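Local coordinates for protein nicking enzyme (PDB 4HT4) that probably acts through this N-terminal relaxase domain to nick plasmid DNA and start the conjugative transfer of vancomycin resistance, at residues Y48-L52 with K104-E108; M115-N120 with A131-T136. The protein carries 1 engineered substitution. One frame throughout, in Å; residues are numbered along the deposited sequence.

Interaction 1: Y48-L52 with K104-E108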
loop_
_atom_site.group_PDB
_atom_site.type_symbol
_atom_site.label_atom_id
_atom_site.label_comp_id
_atom_site.label_asym_id
_atom_site.label_seq_id
_atom_site.Cartn_x
_atom_site.Cartn_y
_atom_site.Cartn_z
ATOM N N TYR A 48 13.068 1.468 -3.293
ATOM C CA TYR A 48 12.433 0.323 -3.936
ATOM C C TYR A 48 10.967 0.598 -4.256
ATOM O O TYR A 48 10.228 1.127 -3.425
ATOM C CB TYR A 48 12.554 -0.926 -3.061
ATOM C CG TYR A 48 12.092 -2.195 -3.738
ATOM C CD1 TYR A 48 12.948 -2.919 -4.556
ATOM C CD2 TYR A 48 10.801 -2.673 -3.557
ATOM C CE1 TYR A 48 12.532 -4.081 -5.178
ATOM C CE2 TYR A 48 10.374 -3.836 -4.174
ATOM C CZ TYR A 48 11.244 -4.535 -4.983
ATOM O OH TYR A 48 10.827 -5.693 -5.600
ATOM N N SER A 49 10.553 0.236 -5.466
ATOM C CA SER A 49 9.171 0.413 -5.891
ATOM C C SER A 49 8.675 -0.802 -6.659
ATOM O O SER A 49 9.390 -1.355 -7.494
ATOM C CB SER A 49 9.025 1.669 -6.751
ATOM O OG SER A 49 9.252 2.838 -5.987
ATOM N N GLU A 50 7.443 -1.209 -6.372
ATOM C CA GLU A 50 6.836 -2.343 -7.055
ATOM C C GLU A 50 5.319 -2.314 -6.912
ATOM O O GLU A 50 4.791 -1.894 -5.882
ATOM C CB GLU A 50 7.384 -3.659 -6.498
ATOM C CG GLU A 50 6.907 -4.896 -7.243
ATOM C CD GLU A 50 7.309 -6.183 -6.553
ATOM O OE1 GLU A 50 7.941 -6.109 -5.479
ATOM O OE2 GLU A 50 6.993 -7.267 -7.082
ATOM N N ILE A 51 4.624 -2.757 -7.954
ATOM C CA ILE A 51 3.177 -2.913 -7.898
ATOM C C ILE A 51 2.806 -4.391 -7.929
ATOM O O ILE A 51 3.144 -5.107 -8.871
ATOM C CB ILE A 51 2.476 -2.199 -9.058
ATOM C CG1 ILE A 51 2.711 -0.692 -8.975
ATOM C CG2 ILE A 51 0.987 -2.502 -9.041
ATOM C CD1 ILE A 51 1.953 0.090 -10.016
ATOM N N LEU A 52 2.106 -4.837 -6.892
ATOM C CA LEU A 52 1.742 -6.241 -6.766
ATOM C C LEU A 52 0.260 -6.450 -7.063
ATOM O O LEU A 52 -0.595 -5.743 -6.531
ATOM C CB LEU A 52 2.092 -6.751 -5.370
ATOM C CG LEU A 52 3.467 -6.305 -4.874
ATOM C CD1 LEU A 52 3.332 -5.202 -3.834
ATOM C CD2 LEU A 52 4.256 -7.477 -4.323
ATOM N N LYS A 104 7.918 -7.081 0.961
ATOM C CA LYS A 104 7.309 -7.680 -0.219
ATOM C C LYS A 104 6.318 -8.775 0.164
ATOM O O LYS A 104 5.258 -8.904 -0.447
ATOM C CB LYS A 104 8.376 -8.246 -1.159
ATOM C CG LYS A 104 7.799 -8.919 -2.395
ATOM C CD LYS A 104 8.863 -9.634 -3.211
ATOM C CE LYS A 104 9.618 -8.675 -4.117
ATOM N NZ LYS A 104 10.514 -9.412 -5.054
ATOM N N GLU A 105 6.664 -9.559 1.181
ATOM C CA GLU A 105 5.817 -10.674 1.597
ATOM C C GLU A 105 4.494 -10.207 2.196
ATOM O O GLU A 105 3.433 -10.738 1.865
ATOM C CB GLU A 105 6.546 -11.582 2.589
ATOM C CG GLU A 105 5.688 -12.737 3.086
ATOM C CD GLU A 105 6.463 -13.734 3.919
ATOM O OE1 GLU A 105 7.698 -13.588 4.032
ATOM O OE2 GLU A 105 5.834 -14.668 4.461
ATOM N N PHE A 106 4.560 -9.217 3.080
ATOM C CA PHE A 106 3.361 -8.696 3.723
ATOM C C PHE A 106 2.445 -8.022 2.710
ATOM O O PHE A 106 1.221 -8.057 2.843
ATOM C CB PHE A 106 3.730 -7.713 4.832
ATOM C CG PHE A 106 2.541 -7.085 5.498
ATOM C CD1 PHE A 106 1.796 -7.796 6.422
ATOM C CD2 PHE A 106 2.163 -5.787 5.197
ATOM C CE1 PHE A 106 0.701 -7.226 7.036
ATOM C CE2 PHE A 106 1.067 -5.211 5.810
ATOM C CZ PHE A 106 0.335 -5.932 6.731
ATOM N N ALA A 107 3.045 -7.402 1.700
ATOM C CA ALA A 107 2.284 -6.745 0.648
ATOM C C ALA A 107 1.540 -7.773 -0.198
ATOM O O ALA A 107 0.424 -7.525 -0.653
ATOM C CB ALA A 107 3.201 -5.904 -0.221
ATOM N N GLU A 108 2.167 -8.927 -0.403
ATOM C CA GLU A 108 1.563 -10.000 -1.183
ATOM C C GLU A 108 0.425 -10.666 -0.420
ATOM O O GLU A 108 -0.446 -11.300 -1.015
ATOM C CB GLU A 108 2.616 -11.034 -1.580
ATOM C CG GLU A 108 3.557 -10.549 -2.665
ATOM C CD GLU A 108 4.709 -11.497 -2.907
ATOM O OE1 GLU A 108 4.951 -12.372 -2.050
ATOM O OE2 GLU A 108 5.374 -11.366 -3.956
#

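Interaction 2: M115-N120 with A131-T136. With NI (nickel (II) ion), chain C.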
loop_
_atom_site.group_PDB
_atom_site.type_symbol
_atom_site.label_atom_id
_atom_site.label_comp_id
_atom_site.label_asym_id
_atom_site.label_seq_id
_atom_site.Cartn_x
_atom_site.Cartn_y
_atom_site.Cartn_z
HETATM N N MSE A 115 -6.247 -7.074 -3.206
HETATM C CA MSE A 115 -6.129 -5.681 -3.607
HETATM C C MSE A 115 -4.931 -5.491 -4.528
HETATM O O MSE A 115 -4.133 -6.407 -4.724
HETATM C CB MSE A 115 -5.965 -4.800 -2.367
HETATM C CG MSE A 115 -6.408 -5.481 -1.082
HETATM SE SE MSE A 115 -5.793 -4.587 0.536
HETATM C CE MSE A 115 -6.940 -3.025 0.470
ATOM N N ILE A 116 -4.815 -4.298 -5.099
ATOM C CA ILE A 116 -3.620 -3.925 -5.839
ATOM C C ILE A 116 -2.756 -3.055 -4.938
ATOM O O ILE A 116 -3.217 -2.038 -4.419
ATOM C CB ILE A 116 -3.956 -3.156 -7.124
ATOM C CG1 ILE A 116 -4.809 -4.019 -8.055
ATOM C CG2 ILE A 116 -2.681 -2.715 -7.824
ATOM C CD1 ILE A 116 -5.123 -3.360 -9.377
ATOM N N VAL A 117 -1.505 -3.460 -4.747
ATOM C CA VAL A 117 -0.630 -2.787 -3.797
ATOM C C VAL A 117 0.527 -2.064 -4.473
ATOM O O VAL A 117 1.333 -2.676 -5.175
ATOM C CB VAL A 117 -0.062 -3.779 -2.769
ATOM C CG1 VAL A 117 0.767 -3.045 -1.731
ATOM C CG2 VAL A 117 -1.190 -4.551 -2.105
ATOM N N ASP A 118 0.603 -0.757 -4.251
ATOM C CA ASP A 118 1.719 0.037 -4.743
ATOM C C ASP A 118 2.761 0.157 -3.637
ATOM O O ASP A 118 2.682 1.051 -2.793
ATOM C CB ASP A 118 1.242 1.424 -5.170
ATOM C CG ASP A 118 2.235 2.134 -6.071
ATOM O OD1 ASP A 118 3.438 1.799 -6.028
ATOM O OD2 ASP A 118 1.812 3.033 -6.825
ATOM N N LEU A 119 3.735 -0.746 -3.648
ATOM C CA LEU A 119 4.743 -0.801 -2.595
ATOM C C LEU A 119 5.915 0.134 -2.864
ATOM O O LEU A 119 6.532 0.086 -3.930
ATOM C CB LEU A 119 5.256 -2.230 -2.421
ATOM C CG LEU A 119 6.391 -2.413 -1.411
ATOM C CD1 LEU A 119 5.916 -2.091 -0.002
ATOM C CD2 LEU A 119 6.950 -3.824 -1.485
ATOM N N ASN A 120 6.215 0.984 -1.888
ATOM C CA ASN A 120 7.362 1.880 -1.969
ATOM C C ASN A 120 8.111 1.935 -0.644
ATOM O O ASN A 120 7.529 2.245 0.396
ATOM C CB ASN A 120 6.925 3.286 -2.380
ATOM C CG ASN A 120 6.120 3.294 -3.663
ATOM O OD1 ASN A 120 4.896 3.409 -3.639
ATOM N ND2 ASN A 120 6.805 3.163 -4.792
ATOM N N ALA A 131 7.970 1.529 4.980
ATOM C CA ALA A 131 7.419 1.163 3.684
ATOM C C ALA A 131 5.974 1.621 3.533
ATOM O O ALA A 131 5.107 1.237 4.317
ATOM C CB ALA A 131 7.522 -0.333 3.474
ATOM N N HIS A 132 5.723 2.440 2.517
ATOM C CA HIS A 132 4.374 2.905 2.226
ATOM C C HIS A 132 3.666 1.912 1.313
ATOM O O HIS A 132 4.256 1.406 0.359
ATOM C CB HIS A 132 4.416 4.273 1.549
ATOM C CG HIS A 132 5.177 5.309 2.317
ATOM N ND1 HIS A 132 4.558 6.339 2.990
ATOM C CD2 HIS A 132 6.506 5.476 2.511
ATOM C CE1 HIS A 132 5.473 7.097 3.568
ATOM N NE2 HIS A 132 6.664 6.597 3.291
ATOM N N LEU A 133 2.401 1.634 1.606
ATOM C CA LEU A 133 1.622 0.716 0.783
ATOM C C LEU A 133 0.289 1.326 0.350
ATOM O O LEU A 133 -0.659 1.384 1.133
ATOM C CB LEU A 133 1.378 -0.607 1.515
ATOM C CG LEU A 133 2.547 -1.585 1.659
ATOM C CD1 LEU A 133 3.463 -1.200 2.810
ATOM C CD2 LEU A 133 2.025 -3.001 1.840
ATOM N N LEU A 134 0.227 1.783 -0.897
ATOM C CA LEU A 134 -1.015 2.297 -1.465
ATOM C C LEU A 134 -1.869 1.157 -2.003
ATOM O O LEU A 134 -1.474 0.460 -2.939
ATOM C CB LEU A 134 -0.730 3.303 -2.579
ATOM C CG LEU A 134 -0.770 4.782 -2.200
ATOM C CD1 LEU A 134 -0.507 5.647 -3.419
ATOM C CD2 LEU A 134 -2.112 5.129 -1.580
ATOM N N CYS A 135 -3.045 0.979 -1.412
ATOM C CA CYS A 135 -3.923 -0.126 -1.770
ATOM C C CYS A 135 -5.256 0.371 -2.316
ATOM O O CYS A 135 -5.797 1.373 -1.847
ATOM C CB CYS A 135 -4.164 -1.014 -0.551
ATOM S SG CYS A 135 -2.654 -1.590 0.255
ATOM N N THR A 136 -5.783 -0.339 -3.309
ATOM C CA THR A 136 -7.075 0.003 -3.893
ATOM C C THR A 136 -8.206 -0.296 -2.915
ATOM O O THR A 136 -8.078 -1.161 -2.049
ATOM C CB THR A 136 -7.323 -0.761 -5.205
ATOM O OG1 THR A 136 -7.247 -2.171 -4.964
ATOM C CG2 THR A 136 -6.286 -0.373 -6.247
HETATM NI NI NI C . 7.941 7.966 3.942
HETATM O O HOH W 1 7.519 8.789 5.675
HETATM O O HOH W 2 7.301 9.334 2.676
#

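Interaction 1: Y48-L52 with K104-E108
Strand 48-52 lies along residues 104-108 of helix 96-108, the two axes running 25° from parallel and 9.7 Å apart at their closest. Tyr48, Glu50 and Leu52 point their CA-to-CB bonds at the helix, while Ser49 and Ile51, on the opposite face of the strand, meet Arg64 of helix 64-74. Leu52 carries the apolar part. With chi2 at 105°, between the usual wells, its two methyls meet different helix residues: CD1 rests 3.7 Å from Ala107 CB, and CD2 packs 3.6 Å from Glu108 CG, on the aliphatic part of that side chain. Towards Tyr48 the contact turns polar. Tyr48 and Glu50 both take the t rotamer at chi1, so they extend side by side and the hydroxyl OH of Tyr48 donates a 2.9 Å hydrogen bond to OE1 of Glu50. Lys104 is extended except at chi3 (-82°, m), a kink that lays its CE 3.4 Å from Glu50 OE1 and 3.5 Å from Tyr48 OH. Its NZ stays 4.2 Å from Glu50 OE1, an attraction of opposite charges rather than a salt bridge. No hydrogen bond joins strand to helix. This is helix-on-sheet packing at the edge strand of the five-stranded antiparallel sheet of a MobA/MobL relaxase domain, a member of the Rep clan.

Interaction 2: M115-N120 with A131-T136
Four backbone hydrogen bonds form the core of this antiparallel hairpin: Asp118 N to Leu134 O (2.7 Å), Leu134 N to Asp118 O (3.2 Å), Asn120 N to His132 O (3.0 Å) and His132 N to Asn120 O (2.8 Å). The ladder runs on where Thr136 N reaches Ile116 O (3.3 Å), but there the return bond, from Ile116 N, goes to the side-chain OG1 of Thr136 (3.2 Å). Apolar packing fills the face of the non-hydrogen-bonded pairs: Val117 CG1 lies 3.8 Å from Leu133 CD2, Leu119 CD1 3.8 Å from Leu133 CG, and selenomethionine Met115 CE 3.6 Å from Cys135 CB. Polar groups dominate the other face. Asp118 makes a salt bridge to Arg64 and a hydrogen bond to Trp68, while His132 ND1 is hydrogen-bonded to Glu85. Metal coordination completes the account: His132 NE2 holds nickel at 2.0 Å, alongside His122, His130 and two waters. Backbone pairing, with the Glu85 hydrogen bond, thus probably sets the position of a metal ligand from a His-Ala-His sequence, consistent with the HUH motif of relaxases.

How the interactions relate
The centres of the two contacts lie 7 Å apart, and both reach one antiparallel sheet, in which strand 48-52 borders strand 117-122 and the latter borders strand 130-136. Leu119 N and Glu50 O, 2.7 Å apart in a probable hydrogen bond, join interaction 1 to interaction 2. The helix of interaction 1 also covers the apolar face of interaction 2: Ala107 CB sits 3.7 Å from Leu133 CD2, and Ala107 O 3.7 Å from Val117 CG2. Only interaction 2 reaches the metal directly, through His132; the side chain of Tyr48 is about 12 Å from the nickel. The nearest atoms of interactions 2 and 1 are about 7 and 11 Å from the bound DNA.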